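AMP-dependent synthetase and ligase (Xenorhabdus doucetiae, PDB 6QSR) serves as the ApeI subunit of the ApeI:P dehydratase heterocomplex, which carries out dehydration in the type II polyketide synthase pathway to aryl polyene pigments. Local coordinates at the interface of chains A and B. Sequence-based numbering; all coordinates share one arbitrary frame. Chains: chain A, AMP-dependent synthetase and ligase; chain B, Beta-hydroxyacyl-(Acyl-carrier-protein) dehydratase FabA/FabZ.

Contact 1: the interface of chains A and B. Residues chain A 62-64; chain B 76-77, 114-116, 118-119.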
ATOM      1  N   PHE A  62       1.269  -6.822 -13.690  1.00 22.26           N
ATOM      2  CA  PHE A  62       0.250  -6.080 -12.968  1.00 22.54           C
ATOM      3  C   PHE A  62      -0.508  -5.084 -13.851  1.00 20.57           C
ATOM      4  O   PHE A  62       0.110  -4.354 -14.628  1.00 20.94           O
ATOM      5  CB  PHE A  62       0.905  -5.320 -11.813  1.00 22.06           C
ATOM      6  CG  PHE A  62      -0.042  -4.422 -11.075  1.00 21.35           C
ATOM      7  CD1 PHE A  62      -1.032  -4.967 -10.274  1.00 20.65           C
ATOM      8  CD2 PHE A  62       0.055  -3.041 -11.174  1.00 19.11           C
ATOM      9  CE1 PHE A  62      -1.919  -4.154  -9.590  1.00 18.79           C
ATOM     10  CE2 PHE A  62      -0.836  -2.225 -10.494  1.00 18.35           C
ATOM     11  CZ  PHE A  62      -1.818  -2.780  -9.693  1.00 17.03           C
ATOM     12  N   SER A  63      -1.835  -5.036 -13.696  1.00 20.47           N
ATOM     13  CA  SER A  63      -2.678  -4.056 -14.385  1.00 23.88           C
ATOM     14  C   SER A  63      -3.483  -3.166 -13.427  1.00 23.86           C
ATOM     15  O   SER A  63      -3.430  -1.937 -13.521  1.00 24.49           O
ATOM     16  CB  SER A  63      -3.632  -4.763 -15.347  1.00 26.05           C
ATOM     17  OG  SER A  63      -4.317  -3.817 -16.131  1.00 26.46           O
ATOM     18  N   SER A  64      -4.247  -3.780 -12.528  1.00 22.53           N
ATOM     19  CA  SER A  64      -5.059  -3.004 -11.583  1.00 23.45           C
ATOM     20  C   SER A  64      -5.382  -3.770 -10.320  1.00 22.85           C
ATOM     21  O   SER A  64      -5.311  -4.997 -10.301  1.00 20.44           O
ATOM     22  CB  SER A  64      -6.377  -2.590 -12.234  1.00 26.37           C
ATOM     23  OG  SER A  64      -7.193  -3.714 -12.491  1.00 26.88           O
TER
ATOM     24  N   GLY B  76       3.963  -1.310 -10.275  1.00 17.17           N
ATOM     25  CA  GLY B  76       2.752  -0.499 -10.340  1.00 18.02           C
ATOM     26  C   GLY B  76       1.879  -0.492  -9.107  1.00 16.83           C
ATOM     27  O   GLY B  76       1.248   0.512  -8.809  1.00 14.65           O
ATOM     28  N   TRP B  77       1.835  -1.623  -8.401  1.00 18.06           N
ATOM     29  CA  TRP B  77       1.027  -1.749  -7.186  1.00 17.33           C
ATOM     30  C   TRP B  77       1.439  -0.845  -6.022  1.00 17.42           C
ATOM     31  O   TRP B  77       0.604  -0.528  -5.161  1.00 16.70           O
ATOM     32  CB  TRP B  77       0.918  -3.212  -6.728  1.00 16.29           C
ATOM     33  CG  TRP B  77       2.204  -3.934  -6.440  1.00 16.52           C
ATOM     34  CD1 TRP B  77       2.890  -3.950  -5.264  1.00 15.56           C
ATOM     35  CD2 TRP B  77       2.912  -4.807  -7.331  1.00 16.15           C
ATOM     36  NE1 TRP B  77       3.993  -4.749  -5.377  1.00 16.41           N
ATOM     37  CE2 TRP B  77       4.030  -5.294  -6.632  1.00 16.10           C
ATOM     38  CE3 TRP B  77       2.721  -5.202  -8.665  1.00 16.07           C
ATOM     39  CZ2 TRP B  77       4.962  -6.173  -7.211  1.00 16.18           C
ATOM     40  CZ3 TRP B  77       3.647  -6.085  -9.243  1.00 16.04           C
ATOM     41  CH2 TRP B  77       4.751  -6.559  -8.513  1.00 16.89           C
ATOM     42  N   VAL B 114      -7.995   0.865  -8.702  1.00 16.77           N
ATOM     43  CA  VAL B 114      -6.659   1.431  -8.809  1.00 16.02           C
ATOM     44  C   VAL B 114      -6.055   0.838 -10.083  1.00 17.65           C
ATOM     45  O   VAL B 114      -5.516  -0.256 -10.070  1.00 20.71           O
ATOM     46  CB  VAL B 114      -5.824   1.187  -7.538  1.00 15.12           C
ATOM     47  CG1 VAL B 114      -4.461   1.855  -7.666  1.00 15.68           C
ATOM     48  CG2 VAL B 114      -6.586   1.709  -6.325  1.00 14.89           C
ATOM     49  N   ARG B 115      -6.190   1.571 -11.190  1.00 20.09           N
ATOM     50  CA  ARG B 115      -5.834   1.075 -12.519  1.00 19.77           C
ATOM     51  C   ARG B 115      -4.582   1.781 -13.026  1.00 19.28           C
ATOM     52  O   ARG B 115      -4.521   3.007 -13.023  1.00 18.64           O
ATOM     53  CB  ARG B 115      -7.005   1.281 -13.485  1.00 20.76           C
ATOM     54  CG  ARG B 115      -8.268   0.573 -13.017  1.00 23.97           C
ATOM     55  CD  ARG B 115      -9.227   0.286 -14.144  1.00 28.28           C
ATOM     56  NE  ARG B 115     -10.345  -0.535 -13.671  1.00 28.69           N
ATOM     57  CZ  ARG B 115     -11.607  -0.134 -13.518  1.00 27.27           C
ATOM     58  NH1 ARG B 115     -11.996   1.112 -13.811  1.00 28.37           N
ATOM     59  NH2 ARG B 115     -12.509  -1.005 -13.077  1.00 25.84           N
ATOM     60  N   CYS B 116      -3.604   0.983 -13.450  1.00 21.61           N
ATOM     61  CA  CYS B 116      -2.299   1.478 -13.876  0.50 22.06           C
ATOM     62  C   CYS B 116      -2.146   1.256 -15.381  1.00 22.39           C
ATOM     63  O   CYS B 116      -2.457   0.184 -15.879  1.00 24.31           O
ATOM     64  CB  CYS B 116      -1.201   0.747 -13.092  0.50 21.50           C
ATOM     65  SG  CYS B 116       0.388   1.604 -12.987  0.50 22.93           S
ATOM     66  N   VAL B 118       0.750   1.234 -16.831  1.00 24.09           N
ATOM     67  CA  VAL B 118       1.994   0.469 -16.972  1.00 25.54           C
ATOM     68  C   VAL B 118       2.164  -0.508 -15.813  1.00 23.66           C
ATOM     69  O   VAL B 118       1.643  -0.265 -14.724  1.00 24.09           O
ATOM     70  CB  VAL B 118       3.236   1.390 -17.073  1.00 25.51           C
ATOM     71  CG1 VAL B 118       3.172   2.210 -18.356  1.00 26.56           C
ATOM     72  CG2 VAL B 118       3.376   2.305 -15.872  1.00 25.27           C
ATOM     73  N   PRO B 119       2.879  -1.623 -16.043  1.00 23.36           N
ATOM     74  CA  PRO B 119       3.120  -2.603 -14.977  1.00 22.03           C
ATOM     75  C   PRO B 119       4.124  -2.142 -13.923  1.00 20.49           C
ATOM     76  O   PRO B 119       4.060  -2.598 -12.776  1.00 20.98           O
ATOM     77  CB  PRO B 119       3.635  -3.829 -15.739  1.00 24.43           C
ATOM     78  CG  PRO B 119       4.135  -3.330 -17.037  1.00 25.66           C
ATOM     79  CD  PRO B 119       3.333  -2.113 -17.359  1.00 25.43           C
TER

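Contact 2: the interface of chains A and B. Residues chain A 28, 42, 45-46, 49, 53; chain B 77-78.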
ATOM      1  N   TRP A  28       9.509  -4.117   6.278  1.00 28.56           N
ATOM      2  CA  TRP A  28       8.214  -3.419   6.178  1.00 25.63           C
ATOM      3  C   TRP A  28       7.755  -2.730   7.466  1.00 26.26           C
ATOM      4  O   TRP A  28       7.080  -1.704   7.411  1.00 27.51           O
ATOM      5  CB  TRP A  28       7.105  -4.401   5.778  1.00 24.66           C
ATOM      6  CG  TRP A  28       7.227  -4.976   4.410  1.00 25.35           C
ATOM      7  CD1 TRP A  28       7.593  -6.247   4.082  1.00 26.19           C
ATOM      8  CD2 TRP A  28       6.967  -4.299   3.178  1.00 25.40           C
ATOM      9  NE1 TRP A  28       7.573  -6.408   2.715  1.00 26.60           N
ATOM     10  CE2 TRP A  28       7.189  -5.227   2.137  1.00 25.95           C
ATOM     11  CE3 TRP A  28       6.559  -3.001   2.853  1.00 26.60           C
ATOM     12  CZ2 TRP A  28       7.026  -4.892   0.786  1.00 26.48           C
ATOM     13  CZ3 TRP A  28       6.393  -2.666   1.507  1.00 27.19           C
ATOM     14  CH2 TRP A  28       6.628  -3.611   0.495  1.00 27.14           C
ATOM     15  N   VAL A  42       0.145  -2.442   1.174  1.00 20.99           N
ATOM     16  CA  VAL A  42       0.955  -2.690  -0.023  1.00 20.25           C
ATOM     17  C   VAL A  42       1.855  -3.935   0.053  1.00 19.91           C
ATOM     18  O   VAL A  42       2.107  -4.564  -0.968  1.00 18.61           O
ATOM     19  CB  VAL A  42       1.784  -1.443  -0.406  1.00 19.26           C
ATOM     20  CG1 VAL A  42       2.960  -1.218   0.546  1.00 18.11           C
ATOM     21  CG2 VAL A  42       2.264  -1.525  -1.848  1.00 19.38           C
ATOM     22  N   ILE A  45      -0.195  -6.908  -0.871  1.00 20.78           N
ATOM     23  CA  ILE A  45      -0.345  -6.944  -2.337  1.00 21.15           C
ATOM     24  C   ILE A  45       0.962  -7.430  -2.987  1.00 21.94           C
ATOM     25  O   ILE A  45       0.929  -8.254  -3.920  1.00 20.68           O
ATOM     26  CB  ILE A  45      -0.798  -5.581  -2.890  1.00 20.58           C
ATOM     27  CG1 ILE A  45      -2.205  -5.257  -2.371  1.00 22.79           C
ATOM     28  CG2 ILE A  45      -0.824  -5.581  -4.418  1.00 20.07           C
ATOM     29  CD1 ILE A  45      -2.521  -3.789  -2.340  1.00 25.14           C
ATOM     30  N   ASP A  46       2.092  -6.943  -2.465  1.00 21.00           N
ATOM     31  CA  ASP A  46       3.423  -7.294  -2.973  1.00 20.00           C
ATOM     32  C   ASP A  46       3.640  -8.818  -2.995  1.00 19.33           C
ATOM     33  O   ASP A  46       4.065  -9.360  -4.005  1.00 18.17           O
ATOM     34  CB  ASP A  46       4.516  -6.572  -2.165  1.00 20.57           C
ATOM     35  CG  ASP A  46       5.881  -6.617  -2.837  1.00 22.25           C
ATOM     36  OD1 ASP A  46       6.059  -5.981  -3.895  1.00 23.27           O
ATOM     37  OD2 ASP A  46       6.791  -7.270  -2.298  1.00 25.77           O
ATOM     38  N   MET A  49       1.451 -10.700  -5.524  1.00 18.23           N
ATOM     39  CA  MET A  49       2.088 -10.605  -6.842  1.00 18.78           C
ATOM     40  C   MET A  49       3.315 -11.514  -7.009  1.00 19.76           C
ATOM     41  O   MET A  49       3.530 -12.036  -8.099  1.00 20.13           O
ATOM     42  CB  MET A  49       2.445  -9.156  -7.157  1.00 18.71           C
ATOM     43  CG  MET A  49       1.228  -8.247  -7.270  1.00 19.22           C
ATOM     44  SD  MET A  49       0.093  -8.649  -8.614  1.00 22.61           S
ATOM     45  CE  MET A  49       1.250  -8.893  -9.964  1.00 21.18           C
ATOM     46  N   GLN A  53       3.055 -14.319  -9.853  1.00 29.69           N
ATOM     47  CA  GLN A  53       4.023 -14.294 -10.952  1.00 32.76           C
ATOM     48  C   GLN A  53       5.040 -15.456 -10.950  1.00 33.84           C
ATOM     49  O   GLN A  53       5.634 -15.735 -11.991  1.00 34.36           O
ATOM     50  CB  GLN A  53       4.740 -12.935 -10.996  1.00 33.16           C
ATOM     51  CG  GLN A  53       3.803 -11.771 -11.318  1.00 38.51           C
ATOM     52  CD  GLN A  53       4.508 -10.425 -11.386  1.00 42.53           C
ATOM     53  OE1 GLN A  53       5.350 -10.104 -10.548  1.00 43.99           O
ATOM     54  NE2 GLN A  53       4.148  -9.621 -12.381  1.00 43.21           N
TER
ATOM     55  N   TRP B  77       1.835  -1.623  -8.401  1.00 18.06           N
ATOM     56  CA  TRP B  77       1.027  -1.749  -7.186  1.00 17.33           C
ATOM     57  C   TRP B  77       1.439  -0.845  -6.022  1.00 17.42           C
ATOM     58  O   TRP B  77       0.604  -0.528  -5.161  1.00 16.70           O
ATOM     59  CB  TRP B  77       0.918  -3.212  -6.728  1.00 16.29           C
ATOM     60  CG  TRP B  77       2.204  -3.934  -6.440  1.00 16.52           C
ATOM     61  CD1 TRP B  77       2.890  -3.950  -5.264  1.00 15.56           C
ATOM     62  CD2 TRP B  77       2.912  -4.807  -7.331  1.00 16.15           C
ATOM     63  NE1 TRP B  77       3.993  -4.749  -5.377  1.00 16.41           N
ATOM     64  CE2 TRP B  77       4.030  -5.294  -6.632  1.00 16.10           C
ATOM     65  CE3 TRP B  77       2.721  -5.202  -8.665  1.00 16.07           C
ATOM     66  CZ2 TRP B  77       4.962  -6.173  -7.211  1.00 16.18           C
ATOM     67  CZ3 TRP B  77       3.647  -6.085  -9.243  1.00 16.04           C
ATOM     68  CH2 TRP B  77       4.751  -6.559  -8.513  1.00 16.89           C
ATOM     69  N   PHE B  78       2.686  -0.372  -6.020  1.00 18.46           N
ATOM     70  CA  PHE B  78       3.113   0.662  -5.058  1.00 17.43           C
ATOM     71  C   PHE B  78       2.388   2.018  -5.206  1.00 18.57           C
ATOM     72  O   PHE B  78       2.484   2.863  -4.320  1.00 20.23           O
ATOM     73  CB  PHE B  78       4.638   0.851  -5.085  1.00 16.23           C
ATOM     74  CG  PHE B  78       5.377  -0.262  -4.426  1.00 17.58           C
ATOM     75  CD1 PHE B  78       5.637  -0.223  -3.066  1.00 19.28           C
ATOM     76  CD2 PHE B  78       5.760  -1.390  -5.145  1.00 18.06           C
ATOM     77  CE1 PHE B  78       6.284  -1.275  -2.444  1.00 19.44           C
ATOM     78  CE2 PHE B  78       6.411  -2.445  -4.530  1.00 18.30           C
ATOM     79  CZ  PHE B  78       6.679  -2.388  -3.172  1.00 19.70           C
TER

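Contact 3: the interface of chains A and B. Residues chain A 36, 38, 72-73, 75; chain B 107, 169, 172-173.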
ATOM      1  N   GLN A  36       3.439   1.283  17.073  1.00 31.26           N
ATOM      2  CA  GLN A  36       2.927  -0.063  16.788  1.00 30.21           C
ATOM      3  C   GLN A  36       3.456  -0.528  15.438  1.00 28.36           C
ATOM      4  O   GLN A  36       3.167   0.135  14.430  1.00 27.58           O
ATOM      5  CB  GLN A  36       1.396  -0.060  16.710  1.00 28.93           C
ATOM      6  CG  GLN A  36       0.777  -1.364  16.189  1.00 28.63           C
ATOM      7  CD  GLN A  36       0.887  -2.517  17.166  1.00 30.10           C
ATOM      8  OE1 GLN A  36       0.577  -2.366  18.344  1.00 32.78           O
ATOM      9  NE2 GLN A  36       1.302  -3.681  16.675  1.00 27.37           N
ATOM     10  N   LEU A  38       2.899  -2.298  12.216  1.00 25.26           N
ATOM     11  CA  LEU A  38       1.759  -2.803  11.453  1.00 27.39           C
ATOM     12  C   LEU A  38       2.228  -3.127  10.056  1.00 27.79           C
ATOM     13  O   LEU A  38       3.005  -2.365   9.479  1.00 26.52           O
ATOM     14  CB  LEU A  38       0.657  -1.750  11.352  1.00 30.17           C
ATOM     15  CG  LEU A  38      -0.106  -1.403  12.624  1.00 33.33           C
ATOM     16  CD1 LEU A  38      -1.010  -0.209  12.358  1.00 31.14           C
ATOM     17  CD2 LEU A  38      -0.910  -2.601  13.112  1.00 35.10           C
ATOM     18  N   PHE A  72      -8.552  -6.179   9.095  1.00 33.15           N
ATOM     19  CA  PHE A  72      -7.964  -6.455  10.417  1.00 32.95           C
ATOM     20  C   PHE A  72      -6.466  -6.132  10.396  1.00 30.43           C
ATOM     21  O   PHE A  72      -5.782  -6.530   9.452  1.00 27.29           O
ATOM     22  CB  PHE A  72      -8.179  -7.928  10.793  1.00 33.03           C
ATOM     23  CG  PHE A  72      -8.011  -8.218  12.261  1.00 34.28           C
ATOM     24  CD1 PHE A  72      -6.795  -8.681  12.764  1.00 33.63           C
ATOM     25  CD2 PHE A  72      -9.071  -8.028  13.147  1.00 35.59           C
ATOM     26  CE1 PHE A  72      -6.642  -8.952  14.125  1.00 33.65           C
ATOM     27  CE2 PHE A  72      -8.921  -8.299  14.505  1.00 35.37           C
ATOM     28  CZ  PHE A  72      -7.704  -8.759  14.994  1.00 32.63           C
ATOM     29  N   PRO A  73      -5.946  -5.424  11.430  1.00 30.87           N
ATOM     30  CA  PRO A  73      -4.515  -5.097  11.410  1.00 31.80           C
ATOM     31  C   PRO A  73      -3.621  -6.304  11.680  1.00 31.14           C
ATOM     32  O   PRO A  73      -3.968  -7.167  12.501  1.00 33.17           O
ATOM     33  CB  PRO A  73      -4.354  -4.062  12.527  1.00 32.26           C
ATOM     34  CG  PRO A  73      -5.546  -4.211  13.408  1.00 32.92           C
ATOM     35  CD  PRO A  73      -6.594  -5.011  12.693  1.00 32.81           C
ATOM     36  N   GLN A  75       0.375  -7.645  12.604  1.00 26.82           N
ATOM     37  CA  GLN A  75       1.562  -7.223  13.352  1.00 27.05           C
ATOM     38  C   GLN A  75       2.561  -8.374  13.471  1.00 25.92           C
ATOM     39  O   GLN A  75       2.218  -9.524  13.176  1.00 24.73           O
ATOM     40  CB  GLN A  75       1.153  -6.711  14.742  1.00 26.29           C
ATOM     41  CG  GLN A  75       0.513  -7.741  15.657  1.00 28.23           C
ATOM     42  CD  GLN A  75       0.262  -7.204  17.057  1.00 30.60           C
ATOM     43  OE1 GLN A  75       0.981  -6.330  17.546  1.00 29.82           O
ATOM     44  NE2 GLN A  75      -0.761  -7.736  17.713  1.00 29.49           N
TER
ATOM     45  N   MET B 107      -3.787   3.899   8.623  1.00 30.19           N
ATOM     46  CA  MET B 107      -4.193   2.630   8.055  1.00 32.77           C
ATOM     47  C   MET B 107      -4.897   2.845   6.741  1.00 28.47           C
ATOM     48  O   MET B 107      -5.739   3.735   6.617  1.00 27.77           O
ATOM     49  CB  MET B 107      -5.169   1.920   8.979  1.00 42.99           C
ATOM     50  CG  MET B 107      -4.605   1.558  10.331  1.00 47.59           C
ATOM     51  SD  MET B 107      -5.887   0.672  11.218  1.00 57.53           S
ATOM     52  CE  MET B 107      -4.917  -0.691  11.827  1.00 58.05           C
ATOM     53  N   LEU B 169      -6.748   0.947  18.420  1.00 30.93           N
ATOM     54  CA  LEU B 169      -6.083  -0.168  17.756  1.00 34.88           C
ATOM     55  C   LEU B 169      -5.946  -1.409  18.647  1.00 34.30           C
ATOM     56  O   LEU B 169      -6.153  -2.528  18.174  1.00 33.92           O
ATOM     57  CB  LEU B 169      -4.710   0.282  17.252  1.00 37.12           C
ATOM     58  CG  LEU B 169      -3.939  -0.668  16.346  1.00 40.44           C
ATOM     59  CD1 LEU B 169      -4.718  -0.963  15.080  1.00 40.01           C
ATOM     60  CD2 LEU B 169      -2.598  -0.037  16.014  1.00 46.92           C
ATOM     61  N   LEU B 172      -9.332  -2.906  18.859  1.00 36.89           N
ATOM     62  CA  LEU B 172      -9.565  -3.585  17.575  1.00 40.12           C
ATOM     63  C   LEU B 172      -8.873  -4.954  17.559  1.00 40.25           C
ATOM     64  O   LEU B 172      -9.506  -5.970  17.259  1.00 39.83           O
ATOM     65  CB  LEU B 172      -9.057  -2.718  16.408  1.00 43.15           C
ATOM     66  CG  LEU B 172      -9.698  -2.837  15.019  1.00 48.35           C
ATOM     67  CD1 LEU B 172      -8.936  -1.945  14.050  1.00 49.03           C
ATOM     68  CD2 LEU B 172      -9.753  -4.261  14.490  1.00 52.90           C
ATOM     69  N   ILE B 173      -7.583  -4.965  17.898  1.00 38.02           N
ATOM     70  CA  ILE B 173      -6.779  -6.195  17.952  1.00 39.67           C
ATOM     71  C   ILE B 173      -7.361  -7.241  18.919  1.00 40.01           C
ATOM     72  O   ILE B 173      -7.301  -8.438  18.633  1.00 35.13           O
ATOM     73  CB  ILE B 173      -5.296  -5.887  18.310  1.00 39.89           C
ATOM     74  CG1 ILE B 173      -4.610  -5.170  17.139  1.00 39.34           C
ATOM     75  CG2 ILE B 173      -4.514  -7.157  18.650  1.00 39.11           C
ATOM     76  CD1 ILE B 173      -3.390  -4.364  17.531  1.00 42.08           C
TER

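Contact 4: the interface of chains A and B. Residues chain A 68-70; chain B 108-110.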
ATOM      1  N   VAL A  68      -9.734  -3.974  -3.093  1.00 19.12           N
ATOM      2  CA  VAL A  68      -9.031  -4.567  -1.957  1.00 17.96           C
ATOM      3  C   VAL A  68      -9.631  -4.039  -0.662  1.00 18.78           C
ATOM      4  O   VAL A  68      -9.993  -2.873  -0.583  1.00 16.82           O
ATOM      5  CB  VAL A  68      -7.502  -4.320  -2.015  1.00 18.57           C
ATOM      6  CG1 VAL A  68      -7.158  -2.828  -1.972  1.00 18.51           C
ATOM      7  CG2 VAL A  68      -6.808  -5.079  -0.895  1.00 19.77           C
ATOM      8  N   LYS A  69      -9.740  -4.914   0.341  1.00 21.90           N
ATOM      9  CA  LYS A  69     -10.251  -4.552   1.654  1.00 25.00           C
ATOM     10  C   LYS A  69      -9.280  -5.075   2.696  1.00 23.74           C
ATOM     11  O   LYS A  69      -8.937  -6.256   2.694  1.00 22.74           O
ATOM     12  CB  LYS A  69     -11.648  -5.138   1.899  1.00 31.96           C
ATOM     13  CG  LYS A  69     -12.675  -4.787   0.822  1.00 40.54           C
ATOM     14  CD  LYS A  69     -13.938  -4.150   1.395  1.00 52.07           C
ATOM     15  CE  LYS A  69     -14.639  -3.256   0.380  1.00 60.16           C
ATOM     16  NZ  LYS A  69     -15.248  -4.026  -0.739  1.00 70.10           N
ATOM     17  N   PHE A  70      -8.830  -4.181   3.566  1.00 23.66           N
ATOM     18  CA  PHE A  70      -7.990  -4.533   4.695  1.00 24.08           C
ATOM     19  C   PHE A  70      -8.866  -4.365   5.919  1.00 27.29           C
ATOM     20  O   PHE A  70      -9.166  -3.238   6.329  1.00 27.84           O
ATOM     21  CB  PHE A  70      -6.775  -3.615   4.754  1.00 22.62           C
ATOM     22  CG  PHE A  70      -5.932  -3.653   3.515  1.00 22.15           C
ATOM     23  CD1 PHE A  70      -5.989  -2.623   2.575  1.00 21.87           C
ATOM     24  CD2 PHE A  70      -5.094  -4.734   3.274  1.00 21.71           C
ATOM     25  CE1 PHE A  70      -5.203  -2.666   1.437  1.00 21.91           C
ATOM     26  CE2 PHE A  70      -4.312  -4.786   2.135  1.00 22.38           C
ATOM     27  CZ  PHE A  70      -4.365  -3.745   1.213  1.00 22.41           C
TER
ATOM     28  N   LEU B 108      -4.559   2.002   5.778  1.00 24.96           N
ATOM     29  CA  LEU B 108      -5.319   1.902   4.560  1.00 24.69           C
ATOM     30  C   LEU B 108      -6.393   0.837   4.800  1.00 24.57           C
ATOM     31  O   LEU B 108      -6.074  -0.293   5.195  1.00 26.42           O
ATOM     32  CB  LEU B 108      -4.385   1.531   3.416  1.00 25.40           C
ATOM     33  CG  LEU B 108      -4.954   1.576   2.003  1.00 26.03           C
ATOM     34  CD1 LEU B 108      -5.381   2.975   1.605  1.00 27.36           C
ATOM     35  CD2 LEU B 108      -3.906   1.034   1.049  1.00 25.64           C
ATOM     36  N   LEU B 109      -7.661   1.217   4.616  1.00 24.09           N
ATOM     37  CA  LEU B 109      -8.806   0.302   4.762  1.00 23.15           C
ATOM     38  C   LEU B 109      -9.211  -0.339   3.436  1.00 21.69           C
ATOM     39  O   LEU B 109      -9.779  -1.431   3.416  1.00 22.68           O
ATOM     40  CB  LEU B 109     -10.034   1.045   5.291  1.00 26.51           C
ATOM     41  CG  LEU B 109     -10.026   1.706   6.667  1.00 32.29           C
ATOM     42  CD1 LEU B 109     -11.409   2.293   6.944  1.00 34.65           C
ATOM     43  CD2 LEU B 109      -9.620   0.710   7.746  1.00 31.93           C
ATOM     44  N   GLY B 110      -9.003   0.364   2.332  1.00 20.29           N
ATOM     45  CA  GLY B 110      -9.402  -0.179   1.043  1.00 19.76           C
ATOM     46  C   GLY B 110      -9.049   0.674  -0.149  1.00 18.17           C
ATOM     47  O   GLY B 110      -8.708   1.856  -0.017  1.00 18.74           O
TER

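Contact 1: the interface of chains A and B
A:Phe62 and B:Trp77 make the main apolar contact here, two aromatic side chains meeting without a stack. The benzyl CB of A:Phe62 lies in the indole plane at the rim of B:Trp77, 3.6 Å from CE3 of the six-membered ring. One face of the phenyl ring is covered by CB of B:Trp77, which sits over the ring centre, 4.0 Å above the plane. Its CG is anti to the backbone N (chi1 175°), which carries the ring toward chain B, where CE2 comes within 3.4 Å of the backbone N of B:Trp77 and 4.0 Å from CB of B:Cys116. B:Gly76, with no side chain, admits the ring edge against its backbone.

The hydrogen bond across the chains is between backbone groups. The amide N of B:Cys116 donates to the carbonyl O of A:Ser63 at 2.9 Å, nearly along the C=O axis. Within chain B the thiol SG of B:Cys116 donates a hydrogen bond to O of B:Val118 in the carbonyl plane, tying the strand end to the following loop.

A:Ser64 pairs with B:Arg115 in an antiparallel bridge, its CB 3.7 Å from CA of B:Arg115. The site thus joins strands 61-70 and 107-116 across the ApeI:P heterodimer and sets a phenyl ring of one subunit against the 3-10 helix 76-78 of the other.

Contact 2: the interface of chains A and B
The indole of B:Trp77 lies against one side of helix 41-56, meeting A:Asp46 at its edge and A:Met49 on a face. Its NE1 donates to the carboxylate OD1 of A:Asp46 at 2.8 Å. The acceptor lies almost in the ring plane, 6° from it, while the carboxylate itself is turned 52° against the indole and uses the anti lone pair of OD1, away from the other oxygen. A:Asp46 has CG anti to its backbone N (chi1 -166°), a setting that brings the carboxylate to the pyrrole N-H. The bond satisfies that N-H within a largely apolar contact.

Over the indole, A:Met49 lays CG on the six-membered ring, 3.7 Å from the ring centroid, in a CH-pi contact. Its chain bends at chi2 and chi3, and the bends return the methyl CE to 3.8 Å from CZ3 of B:Trp77. Nearer the backbone, A:Ile45 runs antiparallel to the tryptophan side chain and sets its CG2 3.7 Å from CB of B:Trp77.

B:Phe78 takes up the neighbouring stretch. A:Val42 crosses it at about a right angle, with CG2 of A:Val42 3.8 Å from CD1 of B:Phe78. CE1 of B:Phe78 lies at the edge of the A:Trp28 indole, in its plane, 3.8 Å from CH2 of A:Trp28.

Both subunits have the hot-dog fold, with 41-56 and 79-97 as central helices; 3-10 helix 76-78 projects both aromatics against the former, where A:Asp46 probably holds the family's catalytic-acid position.

Contact 3: the interface of chains A and B
A:Pro73 fits its pyrrolidine ring among B:Met107, B:Leu169, B:Leu172 and B:Ile173, and its ring carbons face different neighbours in turn. CB meets the thioether methyl CE of B:Met107 at 3.5 Å, a tight pair; the methionine is extended at chi2 (-177°) and bends at chi3, which brings its methyl against CB of A:Pro73. CG, the tip of the ring, lies 3.7 Å from CD1 of B:Leu169, whose side chain slides past in the opposite direction, and it also touches CG1 of B:Ile173. CD, next to the ring nitrogen, packs 3.7 Å from CD2 of B:Leu172.

That same CD rests on a face of A:Phe72, 3.5 Å above the ring plane and offset toward the rim. The phenyl in turn passes alongside B:Leu172, and its CZ reaches 3.7 Å from the carbonyl O of B:Ile173.

On the other flank, A:Leu38 and B:Leu169 approach tip to tip, and CD2 of the latter also touches CG of A:Gln36 at 3.6 Å. A:Gln36 bends at chi2, and its NE2 donates to OE1 of A:Gln75 at 2.8 Å from above the carbonyl plane. This bond within chain A links two loops, while NE2 of A:Gln75 lies beside CG2 of B:Ile173.

No polar atoms bond across the chains here. The site holds helix 166-174 and the start of strand 107-116 of chain B to loops of chain A through apolar fit, extending the heterodimer interface beyond the joined strands.

Contact 4: the interface of chains A and B
A:Phe70 and B:Leu108 form the apolar centre, their side chains crossing at a slant. CE1 of the phenyl ring lies 3.9 Å from the methyl CD2 of B:Leu108. A:Phe70 has CG anti to its own carbonyl carbon (chi1 -58°), and this lays the ring along the backbone of the neighbouring strand. B:Leu108 holds CG anti to its backbone N, which directs CD2 to CE1 of the phenyl ring.

Moving outward, the phenyl side chain runs past the main-chain carbonyl of B:Leu108. CB of A:Phe70 is 3.4 Å from that O, and CD1 is 3.5 Å from it, so a peptide oxygen borders the aromatic ring on this side.

At the polar rim the backbones meet. The amide N of A:Phe70 donates to O of B:Leu109 at 2.9 Å. The bond is nearly straight at the hydrogen (170°), although the donor stands above the carbonyl plane, 46° from it, and on no lone pair. A:Lys69, which is poorly ordered, pairs with B:Gly110 in an antiparallel bridge. CA of B:Gly110 lies close to the carbonyl O of A:Val68, at 3.2 Å.

The site therefore joins strand to strand across the two subunits of the dehydratase heterocomplex, with the phenyl ring of A:Phe70 packed beside the B:Leu108 carbonyl.

Contact 1 and contact 4 lie on the same pair of strands, 61-70 of chain A and 107-116 of chain B, with about 16 Å between their C-alpha centres; together they show one antiparallel sheet running through both subunits. Contact 2 shares B:Trp77 with contact 1, about 11 Å away centre to centre, and couples the strand seam to helix 41-56. Contact 3, about 12 Å from contact 4 and 26 Å from contact 1, begins where strand 107-116 starts, at B:Met107, and adds helix 166-174. Strand, central-helix and C-terminal-helix contacts thus jointly unite ApeI with ApeP.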